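Local structure of D-threo-3-hydroxyaspartate dehydratase (Delftia, 3WQC) at residues Q38-A43 with L232-L237; A183-E188 with Q196-R201; G226-A231 with G246-F251. The protein catalyses the pyridoxal-phosphate- and divalent-metal-dependent conversion of D-threo-3-hydroxyaspartate to oxaloacetate and ammonia, and also dehydrates D-serine and the L-threo and L-erythro isomers. All coordinates share one frame; numbering follows the deposited sequence. Where two conformers were deposited one is given.

Contact 1 (Q38-A43 with L232-L237); sequences QQRMDA and LAASRL
Helix 27-44 brings Arg40 over the end of helix 228-233, where the closest pair of alpha carbons, Arg40 CA and Leu232 CA, is 7.4 Å apart and the chain then runs on as loop through Leu237. One long side chain makes the contact. Arg40 leaves its helix with CG anti to the backbone N (chi1 -179°), stays extended through chi2 and bends at chi3, which brings one face of the guanidinium over Leu232 O and its edge to Ala234 O. At that edge, NH2 donates to Ala234 O at 2.7 Å, with the acceptor almost in the guanidinium plane and the donor on a lone pair of the carbonyl. NH1 reaches the same oxygen only through a weak bond of 3.0 Å, so Ala234 O sits in the fork between the two terminal nitrogens. Leu232 O is placed differently: it lies 3.2 Å above the plane, over the centre of the group, where no N-H points at it. Nearer helix 27-44 the contact is apolar, Arg40 CD lying 4.2 Å from Leu232 CD2. A further weak bond runs from NH2 to Ala231 O. Ala234 O, just past the helix end, and weakly Ala231 O thus accept from the guanidinium, with Leu232 O over its face; these partial negative charges probably stabilise the cation, tying helix 27-44 to the end of helix 228-233 and the loop beyond.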
loop_
_atom_site.group_PDB
_atom_site.type_symbol
_atom_site.label_atom_id
_atom_site.label_comp_id
_atom_site.label_asym_id
_atom_site.label_seq_id
_atom_site.Cartn_x
_atom_site.Cartn_y
_atom_site.Cartn_z
ATOM N N GLN B 38 -13.428 -11.475 22.100
ATOM C CA GLN B 38 -13.521 -11.069 23.498
ATOM C C GLN B 38 -14.069 -12.252 24.300
ATOM O O GLN B 38 -13.601 -12.524 25.433
ATOM C CB GLN B 38 -14.421 -9.849 23.727
ATOM C CG GLN B 38 -14.389 -9.298 25.168
ATOM C CD GLN B 38 -12.990 -8.815 25.588
ATOM O OE1 GLN B 38 -12.417 -7.929 24.956
ATOM N NE2 GLN B 38 -12.419 -9.372 26.706
ATOM N N GLN B 39 -15.097 -12.960 23.778
ATOM C CA GLN B 39 -15.658 -14.088 24.537
ATOM C C GLN B 39 -14.577 -15.179 24.753
ATOM O O GLN B 39 -14.544 -15.861 25.790
ATOM C CB GLN B 39 -16.872 -14.691 23.779
ATOM C CG GLN B 39 -18.012 -13.696 23.867
ATOM C CD GLN B 39 -19.172 -13.959 22.935
ATOM O OE1 GLN B 39 -19.218 -14.988 22.191
ATOM N NE2 GLN B 39 -20.159 -13.017 22.956
ATOM N N ARG B 40 -13.754 -15.436 23.751
ATOM C CA ARG B 40 -12.742 -16.468 23.875
ATOM C C ARG B 40 -11.739 -16.082 24.955
ATOM O O ARG B 40 -11.332 -16.934 25.805
ATOM C CB ARG B 40 -12.034 -16.779 22.541
ATOM C CG ARG B 40 -11.040 -17.868 22.790
ATOM C CD ARG B 40 -10.541 -18.401 21.526
ATOM N NE ARG B 40 -10.423 -19.822 21.657
ATOM C CZ ARG B 40 -9.368 -20.509 22.107
ATOM N NH1 ARG B 40 -9.582 -21.841 22.105
ATOM N NH2 ARG B 40 -8.151 -19.925 22.524
ATOM N N MET B 41 -11.332 -14.817 24.958
ATOM C CA MET B 41 -10.390 -14.365 26.010
ATOM C C MET B 41 -10.997 -14.387 27.419
ATOM O O MET B 41 -10.345 -14.818 28.374
ATOM C CB MET B 41 -9.815 -13.007 25.701
ATOM C CG MET B 41 -9.088 -12.983 24.331
ATOM S SD MET B 41 -7.765 -14.218 24.248
ATOM C CE MET B 41 -8.399 -15.494 23.213
ATOM N N ASP B 42 -12.286 -14.026 27.545
ATOM C CA ASP B 42 -13.002 -14.081 28.832
ATOM C C ASP B 42 -13.027 -15.544 29.272
ATOM O O ASP B 42 -12.739 -15.829 30.472
ATOM C CB ASP B 42 -14.406 -13.546 28.649
ATOM C CG ASP B 42 -14.456 -12.042 28.457
ATOM O OD1 ASP B 42 -13.483 -11.300 28.714
ATOM O OD2 ASP B 42 -15.524 -11.589 28.007
ATOM N N ALA B 43 -13.226 -16.484 28.322
ATOM C CA ALA B 43 -13.301 -17.922 28.681
ATOM C C ALA B 43 -11.936 -18.445 29.207
ATOM O O ALA B 43 -11.897 -19.354 30.080
ATOM C CB ALA B 43 -13.806 -18.767 27.518
ATOM N N LEU B 232 -6.909 -17.638 18.708
ATOM C CA LEU B 232 -8.101 -18.455 18.449
ATOM C C LEU B 232 -7.897 -19.952 18.647
ATOM O O LEU B 232 -8.864 -20.714 18.831
ATOM C CB LEU B 232 -8.641 -18.170 17.059
ATOM C CG LEU B 232 -9.207 -16.716 16.940
ATOM C CD1 LEU B 232 -9.510 -16.380 15.447
ATOM C CD2 LEU B 232 -10.415 -16.441 17.851
ATOM N N ALA B 233 -6.630 -20.369 18.681
ATOM C CA ALA B 233 -6.306 -21.802 18.730
ATOM C C ALA B 233 -5.804 -22.257 20.112
ATOM O O ALA B 233 -5.800 -23.495 20.344
ATOM C CB ALA B 233 -5.321 -22.175 17.631
ATOM N N ALA B 234 -5.412 -21.323 21.022
ATOM C CA ALA B 234 -4.737 -21.756 22.254
ATOM C C ALA B 234 -5.718 -22.622 23.057
ATOM O O ALA B 234 -6.831 -22.205 23.278
ATOM C CB ALA B 234 -4.245 -20.534 23.016
ATOM N N SER B 235 -5.314 -23.805 23.501
ATOM C CA SER B 235 -6.198 -24.555 24.451
ATOM C C SER B 235 -6.197 -24.020 25.824
ATOM O O SER B 235 -7.243 -24.052 26.488
ATOM C CB SER B 235 -5.998 -26.076 24.502
ATOM O OG SER B 235 -4.705 -26.410 24.295
ATOM N N ARG B 236 -5.011 -23.628 26.287
ATOM C CA ARG B 236 -4.858 -23.102 27.658
ATOM C C ARG B 236 -3.930 -21.892 27.616
ATOM O O ARG B 236 -3.084 -21.793 26.708
ATOM C CB ARG B 236 -4.251 -24.168 28.608
ATOM C CG ARG B 236 -2.822 -24.540 28.187
ATOM C CD ARG B 236 -2.126 -25.455 29.173
ATOM N NE ARG B 236 -0.856 -25.972 28.700
ATOM C CZ ARG B 236 0.032 -26.486 29.548
ATOM N NH1 ARG B 236 -0.270 -26.487 30.821
ATOM N NH2 ARG B 236 1.153 -27.055 29.157
ATOM N N LEU B 237 -4.095 -20.987 28.562
ATOM C CA LEU B 237 -3.243 -19.808 28.639
ATOM C C LEU B 237 -2.663 -19.585 30.020
ATOM O O LEU B 237 -2.525 -18.433 30.464
ATOM C CB LEU B 237 -3.930 -18.509 28.096
ATOM C CG LEU B 237 -4.157 -18.544 26.569
ATOM C CD1 LEU B 237 -5.098 -17.396 26.067
ATOM C CD2 LEU B 237 -2.837 -18.546 25.753
#

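Contact 2 (A183-E188 with Q196-R201). With PLP (pyridoxal-5'-phosphate), chain J.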
loop_
_atom_site.group_PDB
_atom_site.type_symbol
_atom_site.label_atom_id
_atom_site.label_comp_id
_atom_site.label_asym_id
_atom_site.label_seq_id
_atom_site.Cartn_x
_atom_site.Cartn_y
_atom_site.Cartn_z
ATOM N N ALA B 183 3.799 -14.815 18.017
ATOM C CA ALA B 183 4.217 -16.002 17.253
ATOM C C ALA B 183 3.759 -15.869 15.796
ATOM O O ALA B 183 2.812 -16.547 15.352
ATOM C CB ALA B 183 3.744 -17.295 17.913
ATOM N N GLY B 184 4.346 -14.930 15.042
ATOM C CA GLY B 184 3.925 -14.600 13.652
ATOM C C GLY B 184 4.133 -15.727 12.663
ATOM O O GLY B 184 3.584 -15.672 11.551
ATOM N N SER B 185 4.876 -16.771 13.047
ATOM C CA SER B 185 5.049 -17.929 12.173
ATOM C C SER B 185 3.725 -18.677 12.110
ATOM O O SER B 185 3.615 -19.546 11.213
ATOM C CB SER B 185 6.122 -18.910 12.669
ATOM O OG SER B 185 5.710 -19.567 13.885
ATOM N N SER B 186 2.706 -18.338 12.912
ATOM C CA SER B 186 1.376 -18.977 12.804
ATOM C C SER B 186 0.770 -18.754 11.382
ATOM O O SER B 186 -0.097 -19.563 10.942
ATOM C CB SER B 186 0.437 -18.452 13.886
ATOM O OG SER B 186 0.112 -17.063 13.617
ATOM N N TYR B 187 1.246 -17.740 10.662
ATOM C CA TYR B 187 0.651 -17.430 9.337
ATOM C C TYR B 187 1.097 -18.398 8.302
ATOM O O TYR B 187 0.538 -18.422 7.215
ATOM C CB TYR B 187 1.065 -16.030 8.929
ATOM C CG TYR B 187 0.191 -14.953 9.577
ATOM C CD1 TYR B 187 0.021 -14.827 10.982
ATOM C CD2 TYR B 187 -0.463 -14.000 8.757
ATOM C CE1 TYR B 187 -0.740 -13.795 11.541
ATOM C CE2 TYR B 187 -1.252 -12.993 9.322
ATOM C CZ TYR B 187 -1.386 -12.873 10.687
ATOM O OH TYR B 187 -2.183 -11.882 11.200
ATOM N N GLU B 188 2.092 -19.248 8.638
ATOM C CA GLU B 188 2.543 -20.285 7.691
ATOM C C GLU B 188 1.736 -21.572 7.876
ATOM O O GLU B 188 1.973 -22.527 7.100
ATOM C CB GLU B 188 4.044 -20.549 7.908
ATOM C CG GLU B 188 4.979 -19.358 7.525
ATOM C CD GLU B 188 6.238 -19.341 8.390
ATOM O OE1 GLU B 188 6.768 -20.420 8.795
ATOM O OE2 GLU B 188 6.690 -18.226 8.725
ATOM N N GLN B 196 -2.673 -25.185 17.308
ATOM C CA GLN B 196 -2.804 -25.391 18.738
ATOM C C GLN B 196 -1.402 -25.626 19.340
ATOM O O GLN B 196 -1.083 -25.106 20.418
ATOM C CB GLN B 196 -3.746 -26.596 19.032
ATOM C CG GLN B 196 -3.939 -26.900 20.544
ATOM C CD GLN B 196 -4.871 -28.098 20.788
ATOM O OE1 GLN B 196 -5.994 -28.133 20.328
ATOM N NE2 GLN B 196 -4.381 -29.065 21.490
ATOM N N ALA B 197 -0.565 -26.385 18.641
ATOM C CA ALA B 197 0.810 -26.697 19.135
ATOM C C ALA B 197 1.630 -25.416 19.152
ATOM O O ALA B 197 2.361 -25.180 20.142
ATOM C CB ALA B 197 1.501 -27.767 18.241
ATOM N N LEU B 198 1.522 -24.570 18.124
ATOM C CA LEU B 198 2.328 -23.319 18.089
ATOM C C LEU B 198 1.823 -22.398 19.199
ATOM O O LEU B 198 2.649 -21.759 19.833
ATOM C CB LEU B 198 2.274 -22.683 16.680
ATOM C CG LEU B 198 3.023 -21.307 16.650
ATOM C CD1 LEU B 198 4.521 -21.451 16.932
ATOM C CD2 LEU B 198 2.728 -20.720 15.289
ATOM N N ALA B 199 0.497 -22.344 19.444
ATOM C CA ALA B 199 -0.055 -21.468 20.483
ATOM C C ALA B 199 0.576 -21.917 21.804
ATOM O O ALA B 199 0.857 -21.058 22.680
ATOM C CB ALA B 199 -1.572 -21.472 20.497
ATOM N N GLU B 200 0.636 -23.236 22.035
ATOM C CA GLU B 200 1.268 -23.782 23.308
ATOM C C GLU B 200 2.785 -23.422 23.371
ATOM O O GLU B 200 3.269 -23.032 24.459
ATOM C CB GLU B 200 1.055 -25.277 23.415
ATOM C CG GLU B 200 1.818 -25.893 24.593
ATOM C CD GLU B 200 1.488 -25.364 25.963
ATOM O OE1 GLU B 200 2.364 -25.607 26.846
ATOM O OE2 GLU B 200 0.446 -24.683 26.214
ATOM N N ARG B 201 3.518 -23.501 22.260
ATOM C CA ARG B 201 4.963 -23.114 22.241
ATOM C C ARG B 201 5.077 -21.613 22.571
ATOM O O ARG B 201 5.994 -21.186 23.319
ATOM C CB ARG B 201 5.574 -23.373 20.858
ATOM C CG ARG B 201 6.994 -23.017 20.566
ATOM C CD ARG B 201 7.420 -23.566 19.141
ATOM N NE ARG B 201 8.624 -22.907 18.753
ATOM C CZ ARG B 201 9.828 -23.367 19.042
ATOM N NH1 ARG B 201 9.962 -24.550 19.660
ATOM N NH2 ARG B 201 10.890 -22.694 18.648
HETATM N N1 PLP J . 1.487 -8.430 18.371
HETATM C C2 PLP J . 2.425 -7.833 17.609
HETATM C C2A PLP J . 3.776 -7.475 18.186
HETATM C C3 PLP J . 2.111 -7.525 16.234
HETATM O O3 PLP J . 3.025 -6.915 15.495
HETATM C C4 PLP J . 0.812 -7.899 15.738
HETATM C C4A PLP J . 0.479 -7.563 14.393
HETATM C C5 PLP J . -0.116 -8.527 16.621
HETATM C C6 PLP J . 0.298 -8.842 17.923
HETATM C C5A PLP J . -1.486 -8.944 16.147
HETATM O O4P PLP J . -1.336 -10.066 15.160
HETATM P P PLP J . -2.604 -10.391 14.237
HETATM O O1P PLP J . -3.731 -10.452 15.199
HETATM O O2P PLP J . -2.265 -11.722 13.663
HETATM O O3P PLP J . -2.804 -9.298 13.269
#
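Leu198 projects from helix 192-215 onto the 3-10 turn 184-188, part of the loop that joins strand 175-180 to that helix in the alanine racemase-type TIM barrel. Its CB carries CG anti to the backbone N (chi1 176°), which directs the branch at the turn. CG lies 4.3 Å from Ala183 CB, an apolar contact on the approach. Of the two methyls, CD2 goes deepest, 3.5 Å from Ser185 OG and 3.3 Å from Ser186 CA, and close to the Ser186 backbone N and CB as well; CD1 stands a little farther from the same Ser185 hydroxyl. No hydrogen bond crosses between the segments; the serine hydroxyls have polar partners of their own, Ser185 OG with Asp148 OD2 and Ser186 OG with Ser227 OG. The turn is closed internally by Ser186 N bonding to Ala183 O at 3.0 Å. Leu198 is thus the residue through which the helix packs on Ala183, Ser185 and Ser186, whereas Tyr187 has its CB directed away from the helix. With CG anti to its carbonyl carbon (chi1 -82°), Tyr187 carries its ring toward the phosphate, and OH donates to O2P of pyridoxal-5'-phosphate at a very short 2.5 Å, the oxygen lying at the ring edge.

Contact 3 (G226-A231 with G246-F251); sequences GSTPTA and GVYVFF. With PLP (pyridoxal-5'-phosphate), chain J.
Thr228 and the backbone of Gly246 and Val247 close round the cofactor phosphate, in the phosphate-binding cup at the carboxyl ends of the strands of this TIM-type barrel. Thr228 N points straight at O2P of pyridoxal-5'-phosphate (3.0 Å, 179°), as expected of the first turn of helix 228-233, whose amino end probably adds a favourable dipole. O1P takes two short bonds, from Thr228 OG1 and from Gly246 N, both 2.6 Å long, while Val247 N donates to O3P at 3.2 Å. Arg244 NH2, Arg151 NH2 and Tyr187 OH are also hydrogen-bonded to the cofactor. Thr228 has OG1 anti to its carbonyl carbon (chi1 -83°), a rotation that lets the hydroxyl serve twice: it donates to O1P and accepts from Tyr248 N at 3.2 Å, the bond that joins the two segments directly. With the hydroxyl gone, as in an alanine here, Tyr248 N is likely to be left without its acceptor and the phosphate held less firmly at O1P. Around this core the packing is apolar: Val247 CG1 rests against Thr228 CB, and Thr228 CG2 approaches Phe251 CE1 obliquely at 3.8 Å. Behind this shell Met255 of helix 253-258 touches Thr228, Pro229 and Val247. The turn that begins at Val247 is itself fixed by Val247 O, which accepts from both Phe250 N and Phe251 N, the latter at 2.8 Å.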
loop_
_atom_site.group_PDB
_atom_site.type_symbol
_atom_site.label_atom_id
_atom_site.label_comp_id
_atom_site.label_asym_id
_atom_site.label_seq_id
_atom_site.Cartn_x
_atom_site.Cartn_y
_atom_site.Cartn_z
ATOM N N GLY B 226 0.548 -13.256 21.506
ATOM C CA GLY B 226 -0.575 -13.360 20.543
ATOM C C GLY B 226 -0.267 -13.072 19.111
ATOM O O GLY B 226 0.541 -12.226 18.792
ATOM N N SER B 227 -1.058 -13.732 18.287
ATOM C CA SER B 227 -1.317 -13.407 16.892
ATOM C C SER B 227 -2.795 -13.852 16.790
ATOM O O SER B 227 -3.280 -14.624 17.635
ATOM C CB SER B 227 -0.417 -14.203 15.937
ATOM O OG SER B 227 -0.696 -15.611 16.044
ATOM N N THR B 228 -3.511 -13.437 15.749
ATOM C CA THR B 228 -4.921 -13.821 15.659
ATOM C C THR B 228 -5.012 -15.368 15.609
ATOM O O THR B 228 -5.852 -15.936 16.298
ATOM C CB THR B 228 -5.611 -13.089 14.456
ATOM O OG1 THR B 228 -5.959 -11.799 14.942
ATOM C CG2 THR B 228 -6.928 -13.846 14.084
ATOM N N PRO B 229 -4.214 -16.042 14.744
ATOM C CA PRO B 229 -4.429 -17.532 14.687
ATOM C C PRO B 229 -4.167 -18.219 16.053
ATOM O O PRO B 229 -4.890 -19.156 16.409
ATOM C CB PRO B 229 -3.435 -17.972 13.625
ATOM C CG PRO B 229 -3.253 -16.694 12.729
ATOM C CD PRO B 229 -3.279 -15.557 13.704
ATOM N N THR B 230 -3.080 -17.833 16.752
ATOM C CA THR B 230 -2.786 -18.523 18.042
ATOM C C THR B 230 -3.748 -18.062 19.109
ATOM O O THR B 230 -4.069 -18.845 20.005
ATOM C CB THR B 230 -1.347 -18.317 18.536
ATOM O OG1 THR B 230 -1.019 -16.904 18.534
ATOM C CG2 THR B 230 -0.389 -19.051 17.587
ATOM N N ALA B 231 -4.253 -16.820 19.044
ATOM C CA ALA B 231 -5.305 -16.415 20.033
ATOM C C ALA B 231 -6.527 -17.331 19.954
ATOM O O ALA B 231 -7.143 -17.696 20.968
ATOM C CB ALA B 231 -5.745 -14.966 19.887
ATOM N N GLY B 246 -5.117 -8.527 16.350
ATOM C CA GLY B 246 -5.594 -7.313 15.607
ATOM C C GLY B 246 -6.404 -7.669 14.372
ATOM O O GLY B 246 -7.468 -7.049 14.176
ATOM N N VAL B 247 -5.911 -8.533 13.483
ATOM C CA VAL B 247 -6.558 -8.666 12.145
ATOM C C VAL B 247 -7.935 -9.270 12.335
ATOM O O VAL B 247 -8.795 -9.059 11.460
ATOM C CB VAL B 247 -5.712 -9.473 11.150
ATOM C CG1 VAL B 247 -5.613 -10.983 11.529
ATOM C CG2 VAL B 247 -6.219 -9.230 9.724
ATOM N N TYR B 248 -8.173 -10.017 13.412
ATOM C CA TYR B 248 -9.490 -10.654 13.646
ATOM C C TYR B 248 -10.652 -9.668 13.539
ATOM O O TYR B 248 -11.795 -10.111 13.326
ATOM C CB TYR B 248 -9.500 -11.329 15.056
ATOM C CG TYR B 248 -9.768 -10.289 16.127
ATOM C CD1 TYR B 248 -8.749 -9.481 16.670
ATOM C CD2 TYR B 248 -11.091 -10.071 16.625
ATOM C CE1 TYR B 248 -9.009 -8.486 17.597
ATOM C CE2 TYR B 248 -11.350 -9.062 17.510
ATOM C CZ TYR B 248 -10.341 -8.311 18.061
ATOM O OH TYR B 248 -10.598 -7.331 18.986
ATOM N N VAL B 249 -10.465 -8.393 13.816
ATOM C CA VAL B 249 -11.562 -7.463 13.832
ATOM C C VAL B 249 -12.290 -7.503 12.483
ATOM O O VAL B 249 -13.575 -7.404 12.448
ATOM C CB VAL B 249 -11.115 -6.026 14.284
ATOM C CG1 VAL B 249 -10.198 -5.320 13.244
ATOM C CG2 VAL B 249 -12.323 -5.116 14.597
ATOM N N PHE B 250 -11.503 -7.651 11.402
ATOM C CA PHE B 250 -12.100 -7.802 10.065
ATOM C C PHE B 250 -11.980 -9.167 9.456
ATOM O O PHE B 250 -12.815 -9.557 8.599
ATOM C CB PHE B 250 -11.470 -6.773 9.060
ATOM C CG PHE B 250 -11.594 -5.327 9.526
ATOM C CD1 PHE B 250 -12.768 -4.831 10.201
ATOM C CD2 PHE B 250 -10.568 -4.430 9.218
ATOM C CE1 PHE B 250 -12.872 -3.466 10.577
ATOM C CE2 PHE B 250 -10.695 -3.073 9.564
ATOM C CZ PHE B 250 -11.812 -2.600 10.263
ATOM N N PHE B 251 -10.903 -9.907 9.765
ATOM C CA PHE B 251 -10.478 -11.066 9.029
ATOM C C PHE B 251 -10.168 -10.751 7.553
ATOM O O PHE B 251 -10.296 -9.578 7.138
ATOM C CB PHE B 251 -11.456 -12.305 9.162
ATOM C CG PHE B 251 -11.464 -12.892 10.553
ATOM C CD1 PHE B 251 -10.285 -13.485 11.056
ATOM C CD2 PHE B 251 -12.631 -12.909 11.319
ATOM C CE1 PHE B 251 -10.298 -14.152 12.304
ATOM C CE2 PHE B 251 -12.638 -13.545 12.593
ATOM C CZ PHE B 251 -11.468 -14.168 13.049
HETATM N N1 PLP J . 1.487 -8.430 18.371
HETATM C C2 PLP J . 2.425 -7.833 17.609
HETATM C C2A PLP J . 3.776 -7.475 18.186
HETATM C C3 PLP J . 2.111 -7.525 16.234
HETATM O O3 PLP J . 3.025 -6.915 15.495
HETATM C C4 PLP J . 0.812 -7.899 15.738
HETATM C C4A PLP J . 0.479 -7.563 14.393
HETATM C C5 PLP J . -0.116 -8.527 16.621
HETATM C C6 PLP J . 0.298 -8.842 17.923
HETATM C C5A PLP J . -1.486 -8.944 16.147
HETATM O O4P PLP J . -1.336 -10.066 15.160
HETATM P P PLP J . -2.604 -10.391 14.237
HETATM O O1P PLP J . -3.731 -10.452 15.199
HETATM O O2P PLP J . -2.265 -11.722 13.663
HETATM O O3P PLP J . -2.804 -9.298 13.269
#

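In the fold
The three contacts all lie in the TIM-type barrel part of the chain, with centres 12 to 14 Å apart. Along the chain, contact 2 falls wholly between the two halves of contact 1 and closes before contact 3 opens, whereas contacts 1 and 3 alternate. Contacts 1 and 3 share helix 228-233: its amino end serves contact 3 and its carboxyl end contact 1, with Leu232 CD1 against Phe251 CZ. Helix 192-215 of contact 2 packs beside it, through Ala199 on Ala234. Ser186 and Ser227 probably share a hydrogen bond that couples contacts 2 and 3, which both reach the cofactor phosphate; contact 1 lies outside that pocket.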